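Local coordinates for protein trans-4-hydroxy-L-proline dehydratase (Clostridioides difficile 70-100-2010, PDB 6VXC) that uses a glycyl radical to dehydrate trans-4-hydroxy-L-proline to (S)-1-pyrroline-5-carboxylate in the anaerobic breakdown of hydroxyproline, at residues A[685-690]-A[798-803]; A[764-769]-A[777-782]; A[606-611]-A[675-680]; A[465-470]-A[659-664]. All blocks are in the same frame, centred on the assembly; numbering follows the deposited sequence.

Interaction 1 of 4, residues A[685-690]-A[798-803]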
# COMPACT_ATOMS: atom_id res chain seq x y z
N ALA A 685 -5.50 13.54 -22.08
CA ALA A 685 -5.93 13.62 -20.69
C ALA A 685 -6.76 12.42 -20.22
O ALA A 685 -7.27 12.45 -19.09
CB ALA A 685 -6.72 14.91 -20.42
N LYS A 686 -6.91 11.38 -21.04
CA LYS A 686 -7.54 10.15 -20.55
C LYS A 686 -6.57 9.35 -19.67
O LYS A 686 -5.35 9.43 -19.84
CB LYS A 686 -7.98 9.27 -21.72
CG LYS A 686 -8.99 9.88 -22.66
CD LYS A 686 -10.31 10.15 -21.96
CE LYS A 686 -11.05 8.85 -21.67
NZ LYS A 686 -12.53 9.04 -21.60
N PRO A 687 -7.08 8.55 -18.73
CA PRO A 687 -6.20 7.69 -17.93
C PRO A 687 -5.32 6.78 -18.79
O PRO A 687 -5.66 6.41 -19.91
CB PRO A 687 -7.18 6.87 -17.09
CG PRO A 687 -8.39 7.76 -16.95
CD PRO A 687 -8.48 8.51 -18.27
N VAL A 688 -4.16 6.41 -18.24
CA VAL A 688 -3.38 5.32 -18.83
C VAL A 688 -3.88 3.99 -18.25
O VAL A 688 -4.73 3.98 -17.35
CB VAL A 688 -1.86 5.50 -18.65
CG1 VAL A 688 -1.38 6.79 -19.34
CG2 VAL A 688 -1.45 5.56 -17.16
N SER A 689 -3.38 2.88 -18.78
CA SER A 689 -3.83 1.57 -18.31
C SER A 689 -3.42 1.36 -16.85
O SER A 689 -2.42 1.90 -16.39
CB SER A 689 -3.22 0.47 -19.18
OG SER A 689 -1.80 0.58 -19.23
N GLU A 690 -4.21 0.54 -16.13
CA GLU A 690 -3.99 0.24 -14.72
C GLU A 690 -3.26 -1.09 -14.54
O GLU A 690 -3.55 -2.07 -15.23
CB GLU A 690 -5.31 0.25 -13.94
CG GLU A 690 -6.53 -0.24 -14.71
CD GLU A 690 -6.70 -1.75 -14.80
OE1 GLU A 690 -6.09 -2.49 -14.00
OE2 GLU A 690 -7.43 -2.19 -15.72
N GLN A 798 -14.27 6.54 -11.80
CA GLN A 798 -15.48 5.75 -12.01
C GLN A 798 -15.58 5.28 -13.45
O GLN A 798 -15.84 4.10 -13.72
CB GLN A 798 -16.71 6.56 -11.64
CG GLN A 798 -16.86 6.85 -10.16
CD GLN A 798 -18.09 7.70 -9.90
OE1 GLN A 798 -18.67 8.26 -10.82
NE2 GLN A 798 -18.51 7.77 -8.63
N ASP A 799 -15.39 6.21 -14.40
CA ASP A 799 -15.49 5.85 -15.81
C ASP A 799 -14.36 4.92 -16.24
O ASP A 799 -14.54 4.13 -17.18
CB ASP A 799 -15.49 7.12 -16.67
CG ASP A 799 -16.81 7.90 -16.56
OD1 ASP A 799 -17.77 7.36 -15.99
OD2 ASP A 799 -16.87 9.04 -17.06
N GLU A 800 -13.18 5.01 -15.62
CA GLU A 800 -12.12 4.06 -15.93
C GLU A 800 -12.57 2.65 -15.58
O GLU A 800 -12.51 1.74 -16.41
CB GLU A 800 -10.84 4.46 -15.19
CG GLU A 800 -9.57 3.68 -15.57
CD GLU A 800 -9.42 2.34 -14.82
OE1 GLU A 800 -9.48 1.28 -15.45
OE2 GLU A 800 -9.24 2.36 -13.58
N ILE A 801 -13.12 2.48 -14.38
CA ILE A 801 -13.56 1.16 -13.92
C ILE A 801 -14.68 0.61 -14.81
O ILE A 801 -14.67 -0.56 -15.18
CB ILE A 801 -14.01 1.25 -12.44
CG1 ILE A 801 -12.80 1.54 -11.55
CG2 ILE A 801 -14.81 -0.03 -12.02
CD1 ILE A 801 -13.15 2.00 -10.17
N ILE A 802 -15.64 1.46 -15.16
CA ILE A 802 -16.75 1.05 -16.01
C ILE A 802 -16.27 0.62 -17.39
O ILE A 802 -16.89 -0.22 -18.04
CB ILE A 802 -17.79 2.19 -16.12
CG1 ILE A 802 -18.46 2.45 -14.77
CG2 ILE A 802 -18.81 1.85 -17.20
CD1 ILE A 802 -19.26 3.75 -14.70
N GLY A 803 -15.19 1.24 -17.88
CA GLY A 803 -14.65 0.92 -19.18
C GLY A 803 -13.80 -0.33 -19.24
O GLY A 803 -13.44 -0.76 -20.34
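Two glutamates dominate this contact: the carboxylate of E800, on helix 795-803, lies against the side chain of E690 in the loop 685-690. The contact ties the loop between helices 667-673 and 703-711 to the last helix of the chain, in the C-terminal glycyl radical region. The nearest approach is van der Waals rather than polar, E690 CG resting 3.4 Å from E800 OE1. Apolar contact is slight. P687 sets its ring carbon CB 4.3 Å from E800 CG, and both residues also pack on I669 of helix 667-673. A chi1 of -171° extends CG of E800 away from its backbone N, and a bend at chi2 swings the carboxylate off the helix toward E690. If both acids are ionised, the pair would be expected to repel: E690 OE2 and E800 OE1 stand 4.0 Å apart, their carboxylate planes turned by 30°. No hydrogen bond joins the segments. The polar ends are instead held from outside, E800 OE1 by salt bridges to K696 and R804, E800 OE2 by H668, and E690 OE1 by S693. K696 and R804 at E800, with R804 only weakly paired to E690 OE2, would probably offset part of the repulsion between these buried acids.

Interaction 2 of 4, residues A[764-769]-A[777-782]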
# COMPACT_ATOMS: atom_id res chain seq x y z
N ASN A 764 -25.16 -1.30 -15.24
CA ASN A 764 -26.26 -0.35 -15.08
C ASN A 764 -26.37 0.15 -13.66
O ASN A 764 -26.75 1.31 -13.44
CB ASN A 764 -27.58 -0.99 -15.52
CG ASN A 764 -27.56 -1.42 -16.96
OD1 ASN A 764 -27.00 -0.73 -17.82
ND2 ASN A 764 -28.19 -2.56 -17.25
N VAL A 765 -26.01 -0.68 -12.67
CA VAL A 765 -25.98 -0.22 -11.29
C VAL A 765 -24.97 0.91 -11.13
O VAL A 765 -25.24 1.91 -10.46
CB VAL A 765 -25.69 -1.39 -10.34
CG1 VAL A 765 -25.44 -0.90 -8.93
CG2 VAL A 765 -26.85 -2.39 -10.35
N LEU A 766 -23.78 0.76 -11.71
CA LEU A 766 -22.78 1.81 -11.57
C LEU A 766 -23.25 3.09 -12.24
O LEU A 766 -23.06 4.19 -11.72
CB LEU A 766 -21.44 1.36 -12.17
CG LEU A 766 -20.59 0.31 -11.45
CD1 LEU A 766 -19.12 0.65 -11.33
CD2 LEU A 766 -21.17 -0.15 -10.13
N LEU A 767 -23.86 2.96 -13.43
CA LEU A 767 -24.37 4.13 -14.13
C LEU A 767 -25.46 4.82 -13.33
O LEU A 767 -25.50 6.05 -13.25
CB LEU A 767 -24.87 3.73 -15.51
CG LEU A 767 -23.77 3.23 -16.46
CD1 LEU A 767 -24.38 2.75 -17.75
CD2 LEU A 767 -22.75 4.31 -16.73
N GLU A 768 -26.36 4.05 -12.71
CA GLU A 768 -27.36 4.63 -11.84
C GLU A 768 -26.72 5.31 -10.64
O GLU A 768 -27.16 6.39 -10.22
CB GLU A 768 -28.34 3.55 -11.36
CG GLU A 768 -29.60 3.44 -12.19
CD GLU A 768 -30.33 4.77 -12.31
OE1 GLU A 768 -30.59 5.21 -13.44
OE2 GLU A 768 -30.60 5.40 -11.26
N ALA A 769 -25.67 4.70 -10.09
CA ALA A 769 -25.01 5.31 -8.94
C ALA A 769 -24.40 6.66 -9.29
O ALA A 769 -24.31 7.54 -8.43
CB ALA A 769 -23.94 4.37 -8.38
N LYS A 777 -24.96 4.51 -1.52
CA LYS A 777 -23.92 4.80 -0.55
C LYS A 777 -23.16 3.55 -0.13
O LYS A 777 -22.04 3.66 0.38
CB LYS A 777 -24.57 5.47 0.67
CG LYS A 777 -25.17 6.82 0.34
CD LYS A 777 -25.75 7.53 1.56
CE LYS A 777 -24.83 7.54 2.76
NZ LYS A 777 -25.54 8.07 3.96
N ASP A 778 -23.74 2.36 -0.33
CA ASP A 778 -23.14 1.09 0.04
C ASP A 778 -22.36 0.42 -1.08
O ASP A 778 -21.71 -0.59 -0.84
CB ASP A 778 -24.23 0.12 0.52
CG ASP A 778 -24.87 0.54 1.84
OD1 ASP A 778 -24.26 1.36 2.57
OD2 ASP A 778 -25.99 0.08 2.13
N LEU A 779 -22.38 0.98 -2.28
CA LEU A 779 -21.80 0.31 -3.44
C LEU A 779 -20.28 0.36 -3.36
O LEU A 779 -19.70 1.44 -3.29
CB LEU A 779 -22.29 0.97 -4.71
CG LEU A 779 -21.73 0.46 -6.04
CD1 LEU A 779 -22.08 -1.01 -6.24
CD2 LEU A 779 -22.25 1.34 -7.16
N ILE A 780 -19.64 -0.81 -3.37
CA ILE A 780 -18.19 -0.95 -3.28
C ILE A 780 -17.68 -1.66 -4.53
O ILE A 780 -18.31 -2.61 -5.00
CB ILE A 780 -17.80 -1.74 -2.01
CG1 ILE A 780 -18.19 -0.96 -0.75
CG2 ILE A 780 -16.32 -2.15 -2.05
CD1 ILE A 780 -18.08 -1.76 0.53
N VAL A 781 -16.57 -1.17 -5.09
CA VAL A 781 -15.95 -1.80 -6.26
C VAL A 781 -14.46 -1.95 -6.03
O VAL A 781 -13.88 -1.37 -5.11
CB VAL A 781 -16.20 -1.02 -7.59
CG1 VAL A 781 -17.68 -0.98 -7.92
CG2 VAL A 781 -15.62 0.36 -7.52
N ARG A 782 -13.83 -2.75 -6.89
CA ARG A 782 -12.39 -2.93 -6.88
C ARG A 782 -11.73 -1.85 -7.73
O ARG A 782 -12.10 -1.66 -8.88
CB ARG A 782 -12.00 -4.32 -7.41
CG ARG A 782 -10.57 -4.73 -7.08
CD ARG A 782 -10.39 -4.92 -5.57
NE ARG A 782 -9.03 -5.30 -5.23
CZ ARG A 782 -8.61 -5.63 -4.01
NH1 ARG A 782 -7.35 -5.97 -3.81
NH2 ARG A 782 -9.47 -5.65 -2.99
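L779 lays its isobutyl group across L766, the two side chains meeting at about a right angle, where helix 763-771 packs on strand 780-782 and on L779 just before it. That strand is one arm of a two-stranded antiparallel hairpin with 787-789, whose connecting turn carries G785, the site of the glycyl radical, so the contact belongs to the C-terminal glycyl radical domain. The interface is purely apolar. L779 directs CG anti to its backbone N (chi1 176°), which brings CD2 up to the helix between several groups: A769 CB lies 3.7 Å from it, and V765 CG1 makes a looser contact at 4.3 Å. V765 and A769, one helical turn apart, thus both receive the same methyl. L766 uses its two branches for different partners. Its CD2 goes to L779, while CD1 meets CG1 of V781, two residues on, in the strand, the pair reaching toward each other tip to tip at 4.0 Å. Helix 795-803 adds I802 on L766 and I801 on V781; F790 also touches L766. Packing is tightest between the two leucines, where L766 CD2 and L779 CD2 are only 3.5 Å apart, closer than usual for methyl carbons.

Interaction 3 of 4, residues A[606-611]-A[675-680]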
# COMPACT_ATOMS: atom_id res chain seq x y z
N ALA A 606 -3.25 17.13 -32.64
CA ALA A 606 -4.63 17.52 -32.88
C ALA A 606 -5.62 16.67 -32.08
O ALA A 606 -6.83 16.76 -32.32
CB ALA A 606 -4.95 17.43 -34.37
N ASN A 607 -5.14 15.84 -31.16
CA ASN A 607 -6.02 14.92 -30.44
C ASN A 607 -6.86 14.11 -31.42
O ASN A 607 -8.03 13.81 -31.16
CB ASN A 607 -6.90 15.66 -29.43
CG ASN A 607 -7.35 14.75 -28.27
OD1 ASN A 607 -6.70 13.75 -27.97
ND2 ASN A 607 -8.47 15.11 -27.64
N PHE A 608 -6.27 13.78 -32.57
CA PHE A 608 -6.86 13.02 -33.67
C PHE A 608 -7.97 13.77 -34.39
O PHE A 608 -8.59 13.22 -35.31
CB PHE A 608 -7.37 11.65 -33.21
CG PHE A 608 -6.26 10.72 -32.79
CD1 PHE A 608 -5.53 10.03 -33.74
CD2 PHE A 608 -5.94 10.55 -31.46
CE1 PHE A 608 -4.52 9.19 -33.37
CE2 PHE A 608 -4.92 9.70 -31.07
CZ PHE A 608 -4.21 9.01 -32.04
N GLU A 609 -8.23 15.01 -34.02
CA GLU A 609 -9.18 15.85 -34.72
C GLU A 609 -8.70 16.09 -36.14
O GLU A 609 -7.59 16.58 -36.35
CB GLU A 609 -9.32 17.16 -33.96
CG GLU A 609 -10.71 17.66 -33.81
CD GLU A 609 -10.80 18.75 -32.75
OE1 GLU A 609 -10.56 19.93 -33.08
OE2 GLU A 609 -11.08 18.40 -31.58
N GLY A 610 -9.51 15.70 -37.12
CA GLY A 610 -9.08 15.76 -38.49
C GLY A 610 -8.23 14.59 -38.90
O GLY A 610 -7.76 14.56 -40.05
N TYR A 611 -7.97 13.64 -38.01
CA TYR A 611 -7.21 12.46 -38.37
C TYR A 611 -7.97 11.20 -37.96
O TYR A 611 -7.39 10.24 -37.43
CB TYR A 611 -5.81 12.49 -37.79
CG TYR A 611 -4.95 13.63 -38.33
CD1 TYR A 611 -5.10 14.92 -37.85
CD2 TYR A 611 -4.07 13.42 -39.38
CE1 TYR A 611 -4.34 15.97 -38.35
CE2 TYR A 611 -3.31 14.46 -39.90
CZ TYR A 611 -3.44 15.73 -39.37
OH TYR A 611 -2.69 16.75 -39.89
N MET A 675 -1.10 14.01 -19.64
CA MET A 675 -0.48 13.51 -20.87
C MET A 675 -1.38 13.79 -22.06
O MET A 675 -2.61 13.74 -21.96
CB MET A 675 -0.18 12.02 -20.75
CG MET A 675 0.65 11.43 -21.86
SD MET A 675 1.13 9.75 -21.41
CE MET A 675 1.44 9.08 -23.01
N GLY A 676 -0.76 14.06 -23.21
CA GLY A 676 -1.52 14.24 -24.43
C GLY A 676 -1.99 12.91 -24.98
O GLY A 676 -1.85 11.85 -24.37
N ALA A 677 -2.54 12.97 -26.19
CA ALA A 677 -2.93 11.76 -26.88
C ALA A 677 -1.71 10.89 -27.12
O ALA A 677 -0.59 11.39 -27.25
CB ALA A 677 -3.62 12.09 -28.20
N SER A 678 -1.92 9.59 -27.15
CA SER A 678 -0.83 8.65 -27.39
C SER A 678 -1.07 7.84 -28.65
O SER A 678 -2.21 7.75 -29.13
CB SER A 678 -0.61 7.71 -26.19
OG SER A 678 -1.81 7.20 -25.63
N PRO A 679 -0.01 7.27 -29.23
CA PRO A 679 -0.12 6.60 -30.54
C PRO A 679 -1.09 5.43 -30.58
O PRO A 679 -1.49 5.02 -31.67
CB PRO A 679 1.32 6.12 -30.81
CG PRO A 679 2.16 7.08 -30.05
CD PRO A 679 1.39 7.42 -28.81
N ASN A 680 -1.46 4.84 -29.44
CA ASN A 680 -2.37 3.70 -29.48
C ASN A 680 -3.81 4.12 -29.74
O ASN A 680 -4.66 3.25 -29.95
CB ASN A 680 -2.31 2.91 -28.18
CG ASN A 680 -2.80 3.71 -27.00
OD1 ASN A 680 -2.56 4.91 -26.92
ND2 ASN A 680 -3.50 3.06 -26.08
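F608 reaches across from the turn after helix 597-605 to the loop 675-680, its ring ending beside A677 and S678. CB carries CG to the side opposite the carbonyl carbon (chi1 -68°), and CG and the CD2 side of the ring lead over to the other segment. CE2 then comes within 4.0 Å of A677 CB, an oblique approach, and also near S678 O. At the far end CZ lies 3.7 Å from that same carbonyl oxygen, which sits at the ring edge, in its plane, where the aromatic C-H groups point. The next contact comes from N607. Its OD1 touches A677 CB at 3.5 Å, but the polar work of this oxygen is done outside the segments, as acceptor for the backbone N of C684. A677 CB thus touches both the amide oxygen of N607 and the ring of F608. Within its own loop, S678 OG donates to N680 OD1 over 2.7 Å, with a C=O...donor angle of 155°, and R682 also binds S678 OG. A603 and L683 pack on the phenyl ring as well. N607, with positive phi, is the C-prime residue of a Schellman motif: F608 N bonds to A603 O and N607 N to L604 O. The arrangement is a helix C-terminus running into a type I' turn (A606 to E609), whose two corner residues, N607 and F608, touch the loop 675-680.

Interaction 4 of 4, residues A[465-470]-A[659-664]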
# COMPACT_ATOMS: atom_id res chain seq x y z
N TYR A 465 11.29 -2.69 2.64
CA TYR A 465 11.07 -2.69 1.19
C TYR A 465 10.21 -1.47 0.90
O TYR A 465 9.00 -1.49 1.08
CB TYR A 465 10.45 -4.01 0.69
CG TYR A 465 9.18 -4.55 1.35
CD1 TYR A 465 9.20 -5.00 2.67
CD2 TYR A 465 7.99 -4.70 0.63
CE1 TYR A 465 8.04 -5.53 3.27
CE2 TYR A 465 6.85 -5.22 1.21
CZ TYR A 465 6.88 -5.63 2.53
OH TYR A 465 5.73 -6.15 3.11
N VAL A 466 10.89 -0.39 0.47
CA VAL A 466 10.33 0.95 0.42
C VAL A 466 9.94 1.28 -1.02
O VAL A 466 10.76 1.16 -1.94
CB VAL A 466 11.33 1.98 0.98
CG1 VAL A 466 10.77 3.40 0.84
CG2 VAL A 466 11.68 1.67 2.44
N LEU A 467 8.69 1.69 -1.22
CA LEU A 467 8.25 2.24 -2.49
C LEU A 467 8.60 3.73 -2.51
O LEU A 467 8.37 4.43 -1.52
CB LEU A 467 6.74 2.06 -2.65
CG LEU A 467 6.23 0.75 -3.28
CD1 LEU A 467 6.84 -0.45 -2.60
CD2 LEU A 467 4.72 0.68 -3.21
N THR A 468 9.17 4.21 -3.62
CA THR A 468 9.58 5.61 -3.67
C THR A 468 8.71 6.49 -4.56
O THR A 468 8.82 7.72 -4.47
CB THR A 468 11.06 5.75 -4.11
OG1 THR A 468 11.22 5.31 -5.46
CG2 THR A 468 12.02 4.96 -3.20
N GLY A 469 7.86 5.92 -5.40
CA GLY A 469 6.95 6.68 -6.23
C GLY A 469 6.70 5.99 -7.56
O GLY A 469 7.46 5.14 -8.00
N TYR A 470 5.60 6.39 -8.21
CA TYR A 470 5.21 5.86 -9.52
C TYR A 470 5.99 6.56 -10.64
O TYR A 470 6.37 7.72 -10.52
CB TYR A 470 3.70 6.06 -9.76
CG TYR A 470 2.86 5.44 -8.67
CD1 TYR A 470 2.58 4.09 -8.68
CD2 TYR A 470 2.41 6.21 -7.61
CE1 TYR A 470 1.83 3.51 -7.65
CE2 TYR A 470 1.67 5.65 -6.58
CZ TYR A 470 1.38 4.30 -6.60
OH TYR A 470 0.65 3.75 -5.58
N ARG A 659 14.79 -2.43 -7.01
CA ARG A 659 14.08 -3.44 -7.77
C ARG A 659 12.80 -2.81 -8.33
O ARG A 659 12.49 -1.65 -8.08
CB ARG A 659 13.79 -4.69 -6.92
CG ARG A 659 15.06 -5.34 -6.31
CD ARG A 659 14.78 -6.69 -5.65
NE ARG A 659 14.42 -7.68 -6.66
CZ ARG A 659 15.29 -8.25 -7.49
NH1 ARG A 659 14.86 -9.14 -8.39
NH2 ARG A 659 16.58 -7.96 -7.41
N VAL A 660 12.02 -3.61 -9.04
CA VAL A 660 10.95 -3.09 -9.87
C VAL A 660 9.64 -3.77 -9.48
O VAL A 660 9.64 -4.95 -9.12
CB VAL A 660 11.35 -3.34 -11.35
CG1 VAL A 660 10.32 -4.02 -12.14
CG2 VAL A 660 11.93 -2.04 -11.99
N ASP A 661 8.54 -3.01 -9.48
CA ASP A 661 7.19 -3.56 -9.38
C ASP A 661 6.25 -2.74 -10.27
O ASP A 661 6.63 -1.69 -10.81
CB ASP A 661 6.70 -3.63 -7.91
CG ASP A 661 6.70 -2.28 -7.19
OD1 ASP A 661 6.72 -1.25 -7.88
OD2 ASP A 661 6.67 -2.24 -5.92
N MET A 662 5.01 -3.22 -10.43
CA MET A 662 4.07 -2.66 -11.41
C MET A 662 2.69 -2.56 -10.78
O MET A 662 1.93 -3.54 -10.77
CB MET A 662 4.03 -3.54 -12.65
CG MET A 662 5.43 -3.97 -13.10
SD MET A 662 6.20 -2.69 -14.08
CE MET A 662 5.25 -2.90 -15.57
N LEU A 663 2.35 -1.37 -10.28
CA LEU A 663 1.03 -1.10 -9.73
C LEU A 663 0.76 0.40 -9.81
O LEU A 663 1.71 1.20 -9.89
CB LEU A 663 0.89 -1.60 -8.28
CG LEU A 663 1.72 -1.21 -7.04
CD1 LEU A 663 3.20 -1.38 -7.27
CD2 LEU A 663 1.39 0.15 -6.47
N PRO A 664 -0.51 0.82 -9.85
CA PRO A 664 -0.82 2.25 -10.04
C PRO A 664 -1.54 2.93 -8.87
O PRO A 664 -1.54 4.16 -8.80
CB PRO A 664 -1.75 2.21 -11.26
CG PRO A 664 -2.59 0.94 -10.97
CD PRO A 664 -1.65 -0.03 -10.23
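Y470 and L663 are brought together by their first torsions: CG of Y470 turns anti to the carbonyl carbon (chi1 -56°), while CG of L663 sits between the backbone N and the carbonyl carbon (chi1 60°). L663 crosses the tyrosine side chain nearly perpendicularly, its CD2 3.6 Å from Y470 CE1. Around the ring the backbone of 663-664 supplies two oxygens. L663 O lies at the edge, near the ring plane, 3.2 Å from Y470 CE1. P664 O instead stands over one face, 3.5 Å above the plane and offset toward the rim. The hydroxyl of Y470 is hydrogen-bonded to T665 OG1, which anchors the end of the ring. Farther along, L467 CD1 is 3.8 Å from D661 OD2. The side chains of L663 and C454, the probable cysteine radical site, are about 4 Å apart, as are those of L467 and E456, the probable proton acceptor; a glycerol, probably from crystallisation, lies about 4 Å from the Y470 side chain. The contact thus probably borders the active site. Strands 463-472 and 657-661 flank 565-573 in a three-stranded parallel sheet, and Q571 of that middle strand touches both L467 and D661; L663 and P664 follow in the loop after 657-661.

How the interactions relate
Interaction 1 touches each of the other three. Its helix packs on interaction 2, where I802 CD1 lies 4.1 Å from L767 CD2. At the other end A685 N probably donates a hydrogen bond to M675 O of interaction 3, 2.9 Å away, and E690 CA packs on P664 CG of interaction 4 at 4.1 Å. Along the chain, interaction 2 is nested inside the loop closed by interaction 1, whereas 3 and 4 cross, their segments alternating. Interaction 4 lies nearest the active site; in interaction 1 the side chain of E690 is about 11 Å from that of C454. Interactions 2 and 3 are farthest apart, centres about 31 Å.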